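Local coordinates for gamma-glutamyl-gamma-aminobutyraldehyde dehydrogenase (Burkholderia cenocepacia, PDB 4LIH), which probably oxidises gamma-glutamyl-gamma-aminobutyraldehyde and related aldehydes to carboxylic acids with NAD(P)+ as cofactor, as an aldehyde dehydrogenase, at residues V161-V166 with T494-T499; G371-G376 with E390-E395. All blocks are in the same frame, centred on the assembly; numbering follows the deposited sequence.

Two antiparallel strand pairs in one aldehyde dehydrogenase chain show antiparallel pairing joining distant and neighbouring parts of a chain. Interaction 1 joins 161-166 to 494-499, with more than 300 residues between them, whereas interaction 2 joins 371-376 to 390-395 across a connection of 13 residues that itself falls within the long span bridged by the first. Their centres lie 51 Å apart on opposite sides of the chain's centre, and their nearest atoms are about 40 Å from each other, so neither touches the other. Both are remote from the predicted active-site residue E274. Interaction 1 faces a second subunit; interaction 2 meets no other chain and edges a separate sheet.

Interaction 1: V161-V166 with T494-T499; sequences VTREPV and TELKST
E164 and K497 reach for each other across one face of an antiparallel ladder, their side chains crossing obliquely. K497 leaves its strand with CG anti to the backbone N (chi1 175°) and bends at chi3, and K497 NZ meets E164 OE2 on the syn side at 2.8 Å, with a weaker bond to OE1. A second subunit enters this salt bridge: its L453 O accepts from NZ and its Y476 hydroxyl bonds to OE1. Beside it T162 and K497 lie side by side, and a water links T162 OG1, K497 O and T499 OG1.

R163 works on the other face. Its extended chain carries the guanidinium beneath L496, whose CD2 sits 3.7 Å above the centre of the plane, while T494 crosses the arginine at about a right angle. R163 NH1 donates to T494 OG1 at 2.8 Å, the hydroxyl, which also bonds to L490 O, lying 22° out of the guanidinium plane; a water at the in-plane edge joins NH1 to T494 O. Further along this face, V161 CG1 packs against L496 CD2 at 4.0 Å.

Paired backbone bonds at T162-K497 and E164-E495 hold the register. S498 and T499 also form a parallel ladder with a strand of the second subunit, so the sheet continues across the interface, as in the oligomerisation domain of aldehyde dehydrogenases.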
loop_
_atom_site.group_PDB
_atom_site.type_symbol
_atom_site.label_atom_id
_atom_site.label_comp_id
_atom_site.label_asym_id
_atom_site.label_seq_id
_atom_site.Cartn_x
_atom_site.Cartn_y
_atom_site.Cartn_z
ATOM N N VAL A 161 -2.597 12.616 3.703
ATOM C CA VAL A 161 -3.518 11.868 4.498
ATOM C C VAL A 161 -2.702 11.113 5.536
ATOM O O VAL A 161 -1.870 10.250 5.186
ATOM C CB VAL A 161 -4.318 10.901 3.646
ATOM C CG1 VAL A 161 -5.287 10.117 4.509
ATOM C CG2 VAL A 161 -5.014 11.656 2.537
ATOM N N THR A 162 -2.892 11.484 6.796
ATOM C CA THR A 162 -2.099 10.909 7.909
ATOM C C THR A 162 -3.006 10.234 8.935
ATOM O O THR A 162 -4.237 10.340 8.875
ATOM C CB THR A 162 -1.216 12.017 8.536
ATOM O OG1 THR A 162 -2.022 13.121 8.955
ATOM C CG2 THR A 162 -0.292 12.569 7.466
ATOM N N ARG A 163 -2.386 9.499 9.841
ATOM C CA ARG A 163 -3.072 8.893 10.974
ATOM C C ARG A 163 -2.544 9.497 12.258
ATOM O O ARG A 163 -1.342 9.660 12.396
ATOM C CB ARG A 163 -2.876 7.379 10.946
ATOM C CG ARG A 163 -3.898 6.669 10.037
ATOM C CD ARG A 163 -3.783 5.144 10.095
ATOM N NE ARG A 163 -4.793 4.564 9.207
ATOM C CZ ARG A 163 -6.101 4.502 9.466
ATOM N NH1 ARG A 163 -6.605 4.902 10.625
ATOM N NH2 ARG A 163 -6.917 4.007 8.560
ATOM N N GLU A 164 -3.445 9.817 13.191
ATOM C CA GLU A 164 -3.044 10.275 14.516
ATOM C C GLU A 164 -3.690 9.414 15.611
ATOM O O GLU A 164 -4.828 8.936 15.472
ATOM C CB GLU A 164 -3.465 11.763 14.735
ATOM C CG GLU A 164 -2.917 12.699 13.655
ATOM C CD GLU A 164 -3.361 14.161 13.766
ATOM O OE1 GLU A 164 -4.416 14.503 14.366
ATOM O OE2 GLU A 164 -2.674 15.004 13.129
ATOM N N PRO A 165 -2.990 9.225 16.715
ATOM C CA PRO A 165 -3.622 8.579 17.861
ATOM C C PRO A 165 -4.913 9.239 18.307
ATOM O O PRO A 165 -5.057 10.477 18.229
ATOM C CB PRO A 165 -2.565 8.659 18.947
ATOM C CG PRO A 165 -1.690 9.776 18.543
ATOM C CD PRO A 165 -1.668 9.786 17.040
ATOM N N VAL A 166 -5.855 8.412 18.758
ATOM C CA VAL A 166 -7.222 8.896 19.092
ATOM C C VAL A 166 -7.175 9.630 20.471
ATOM O O VAL A 166 -7.935 10.578 20.744
ATOM C CB VAL A 166 -8.245 7.709 18.958
ATOM C CG1 VAL A 166 -8.085 6.706 20.061
ATOM C CG2 VAL A 166 -9.692 8.154 18.877
ATOM N N THR A 494 -6.553 5.031 15.949
ATOM C CA THR A 494 -6.133 6.226 15.226
ATOM C C THR A 494 -7.319 6.855 14.498
ATOM O O THR A 494 -8.328 6.192 14.259
ATOM C CB THR A 494 -5.021 5.927 14.174
ATOM O OG1 THR A 494 -5.488 4.962 13.242
ATOM C CG2 THR A 494 -3.804 5.347 14.827
ATOM N N GLU A 495 -7.165 8.129 14.135
ATOM C CA GLU A 495 -8.028 8.817 13.201
ATOM C C GLU A 495 -7.244 9.194 11.957
ATOM O O GLU A 495 -6.053 9.508 12.021
ATOM C CB GLU A 495 -8.579 10.095 13.798
ATOM C CG GLU A 495 -9.320 9.892 15.102
ATOM C CD GLU A 495 -10.739 9.402 14.901
ATOM O OE1 GLU A 495 -11.398 9.173 15.950
ATOM O OE2 GLU A 495 -11.228 9.268 13.726
ATOM N N LEU A 496 -7.952 9.186 10.840
ATOM C CA LEU A 496 -7.472 9.782 9.613
ATOM C C LEU A 496 -7.698 11.266 9.596
ATOM O O LEU A 496 -8.741 11.799 10.049
ATOM C CB LEU A 496 -8.181 9.174 8.371
ATOM C CG LEU A 496 -7.847 7.688 8.102
ATOM C CD1 LEU A 496 -8.966 6.970 7.346
ATOM C CD2 LEU A 496 -6.592 7.583 7.278
ATOM N N LYS A 497 -6.723 11.918 9.001
ATOM C CA LYS A 497 -6.773 13.333 8.741
ATOM C C LYS A 497 -6.337 13.584 7.293
ATOM O O LYS A 497 -5.290 13.120 6.904
ATOM C CB LYS A 497 -5.855 14.098 9.720
ATOM C CG LYS A 497 -5.789 15.613 9.404
ATOM C CD LYS A 497 -4.859 16.329 10.402
ATOM C CE LYS A 497 -5.471 16.530 11.792
ATOM N NZ LYS A 497 -4.461 17.170 12.670
ATOM N N SER A 498 -7.154 14.329 6.550
ATOM C CA SER A 498 -6.805 14.908 5.274
ATOM C C SER A 498 -6.347 16.364 5.508
ATOM O O SER A 498 -7.103 17.162 6.078
ATOM C CB SER A 498 -8.030 14.858 4.343
ATOM O OG SER A 498 -8.324 13.508 3.944
ATOM N N THR A 499 -5.109 16.686 5.120
ATOM C CA THR A 499 -4.606 18.046 5.131
ATOM C C THR A 499 -4.453 18.549 3.683
ATOM O O THR A 499 -3.683 17.990 2.915
ATOM C CB THR A 499 -3.262 18.129 5.872
ATOM O OG1 THR A 499 -3.395 17.584 7.198
ATOM C CG2 THR A 499 -2.838 19.584 5.993
HETATM O O HOH W 1 -2.947 14.886 6.939
HETATM O O HOH W 2 -9.304 5.225 11.912
#

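Interaction 2: G371-G376 with E390-E395; sequences GRLVTG and EPTVFE
G371-G376 and E390-E395 run antiparallel, their strand axes 4.6 Å apart at closest approach, and a classic beta bulge sets two residues, V374 and T375, against the single V393. V393 O takes a bond from V374 N at 2.7 Å and a weak one from T375 N, while V393 N donates to T375 O. This pair forms an edge of the mixed sheet generally assigned to the catalytic domain in aldehyde dehydrogenases; strand 411-417 continues the sheet beyond 390-395, and helices 319-333 and 354-370 pack against it.

L373 leans over the F394 ring on the side of helix 354-370. L373 CD1 lies over the F394 ring face, 4.0 Å from the ring centroid and 27° off its normal, a CH-pi contact. Around the bulge V374 CB packs on V393 CG1, and T375 CG2 meets V393 CG2 at 3.7 Å. G376 has a positive phi, and its CA makes a CA-H...O contact with P391 O. A water joins the same oxygen to T375 OG1.

At the far end R372 and E395 form a salt bridge, and K322 holds the other carboxylate oxygen, OE2. The guanidinium and carboxylate planes stand 74° apart. R372 NE adds a weak second bond to E395 OE1, which R372 NH2 approaches in the guanidinium plane at 2.5 Å, shorter than usual and of doubtful exact value.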
loop_
_atom_site.group_PDB
_atom_site.type_symbol
_atom_site.label_atom_id
_atom_site.label_comp_id
_atom_site.label_asym_id
_atom_site.label_seq_id
_atom_site.Cartn_x
_atom_site.Cartn_y
_atom_site.Cartn_z
ATOM N N GLY A 371 -28.740 -35.510 21.375
ATOM C CA GLY A 371 -27.716 -36.091 20.556
ATOM C C GLY A 371 -27.172 -37.388 21.116
ATOM O O GLY A 371 -27.569 -37.835 22.215
ATOM N N ARG A 372 -26.263 -37.979 20.346
ATOM C CA ARG A 372 -25.514 -39.151 20.802
ATOM C C ARG A 372 -24.202 -38.769 21.497
ATOM O O ARG A 372 -23.361 -38.140 20.890
ATOM C CB ARG A 372 -25.207 -40.059 19.618
ATOM C CG ARG A 372 -24.534 -41.364 20.050
ATOM C CD ARG A 372 -24.362 -42.312 18.875
ATOM N NE ARG A 372 -23.432 -41.806 17.859
ATOM C CZ ARG A 372 -22.132 -42.115 17.739
ATOM N NH1 ARG A 372 -21.518 -42.936 18.593
ATOM N NH2 ARG A 372 -21.426 -41.582 16.740
ATOM N N LEU A 373 -24.025 -39.183 22.750
ATOM C CA LEU A 373 -22.766 -38.939 23.471
ATOM C C LEU A 373 -21.688 -39.863 22.934
ATOM O O LEU A 373 -21.812 -41.108 23.015
ATOM C CB LEU A 373 -22.916 -39.153 24.976
ATOM C CG LEU A 373 -21.657 -38.915 25.837
ATOM C CD1 LEU A 373 -21.204 -37.452 25.865
ATOM C CD2 LEU A 373 -21.928 -39.397 27.257
ATOM N N VAL A 374 -20.618 -39.270 22.415
ATOM C CA VAL A 374 -19.577 -40.067 21.784
ATOM C C VAL A 374 -18.480 -40.353 22.793
ATOM O O VAL A 374 -17.937 -41.492 22.851
ATOM C CB VAL A 374 -19.004 -39.351 20.534
ATOM C CG1 VAL A 374 -17.802 -40.100 19.989
ATOM C CG2 VAL A 374 -20.079 -39.228 19.455
ATOM N N THR A 375 -18.110 -39.321 23.552
ATOM C CA THR A 375 -17.119 -39.486 24.580
ATOM C C THR A 375 -17.208 -38.382 25.622
ATOM O O THR A 375 -17.750 -37.277 25.382
ATOM C CB THR A 375 -15.681 -39.562 24.000
ATOM O OG1 THR A 375 -14.773 -40.057 25.000
ATOM C CG2 THR A 375 -15.225 -38.202 23.520
ATOM N N GLY A 376 -16.690 -38.693 26.802
ATOM C CA GLY A 376 -16.631 -37.712 27.886
ATOM C C GLY A 376 -17.945 -37.430 28.554
ATOM O O GLY A 376 -18.769 -38.332 28.738
ATOM N N GLU A 390 -14.477 -33.389 31.621
ATOM C CA GLU A 390 -13.867 -34.160 30.549
ATOM C C GLU A 390 -14.075 -33.523 29.164
ATOM O O GLU A 390 -15.091 -32.868 28.929
ATOM C CB GLU A 390 -14.428 -35.575 30.508
ATOM C CG GLU A 390 -14.136 -36.440 31.712
ATOM C CD GLU A 390 -14.993 -37.695 31.762
ATOM O OE1 GLU A 390 -16.158 -37.674 31.303
ATOM O OE2 GLU A 390 -14.460 -38.726 32.222
ATOM N N PRO A 391 -13.138 -33.770 28.224
ATOM C CA PRO A 391 -13.439 -33.384 26.828
ATOM C C PRO A 391 -14.593 -34.221 26.288
ATOM O O PRO A 391 -14.567 -35.456 26.383
ATOM C CB PRO A 391 -12.137 -33.682 26.096
ATOM C CG PRO A 391 -11.537 -34.806 26.880
ATOM C CD PRO A 391 -11.899 -34.556 28.315
ATOM N N THR A 392 -15.609 -33.543 25.745
ATOM C CA THR A 392 -16.907 -34.157 25.483
ATOM C C THR A 392 -17.310 -33.973 24.031
ATOM O O THR A 392 -17.209 -32.872 23.504
ATOM C CB THR A 392 -17.953 -33.516 26.396
ATOM O OG1 THR A 392 -17.594 -33.766 27.778
ATOM C CG2 THR A 392 -19.332 -34.040 26.143
ATOM N N VAL A 393 -17.778 -35.048 23.402
ATOM C CA VAL A 393 -18.209 -35.002 22.017
ATOM C C VAL A 393 -19.609 -35.561 21.910
ATOM O O VAL A 393 -19.878 -36.624 22.460
ATOM C CB VAL A 393 -17.263 -35.841 21.121
ATOM C CG1 VAL A 393 -17.682 -35.787 19.671
ATOM C CG2 VAL A 393 -15.823 -35.369 21.257
ATOM N N PHE A 394 -20.485 -34.829 21.221
ATOM C CA PHE A 394 -21.793 -35.326 20.769
ATOM C C PHE A 394 -21.945 -35.346 19.246
ATOM O O PHE A 394 -21.402 -34.507 18.523
ATOM C CB PHE A 394 -22.904 -34.417 21.256
ATOM C CG PHE A 394 -23.110 -34.456 22.745
ATOM C CD1 PHE A 394 -23.894 -35.451 23.305
ATOM C CD2 PHE A 394 -22.536 -33.513 23.563
ATOM C CE1 PHE A 394 -24.115 -35.476 24.661
ATOM C CE2 PHE A 394 -22.719 -33.545 24.939
ATOM C CZ PHE A 394 -23.503 -34.542 25.493
ATOM N N GLU A 395 -22.776 -36.272 18.786
ATOM C CA GLU A 395 -23.230 -36.275 17.387
ATOM C C GLU A 395 -24.628 -35.670 17.404
ATOM O O GLU A 395 -25.492 -36.155 18.119
ATOM C CB GLU A 395 -23.206 -37.701 16.817
ATOM C CG GLU A 395 -23.496 -37.712 15.335
ATOM C CD GLU A 395 -23.263 -39.040 14.679
ATOM O OE1 GLU A 395 -22.791 -39.984 15.336
ATOM O OE2 GLU A 395 -23.602 -39.119 13.496
HETATM O O HOH W 3 -13.440 -37.889 26.566
#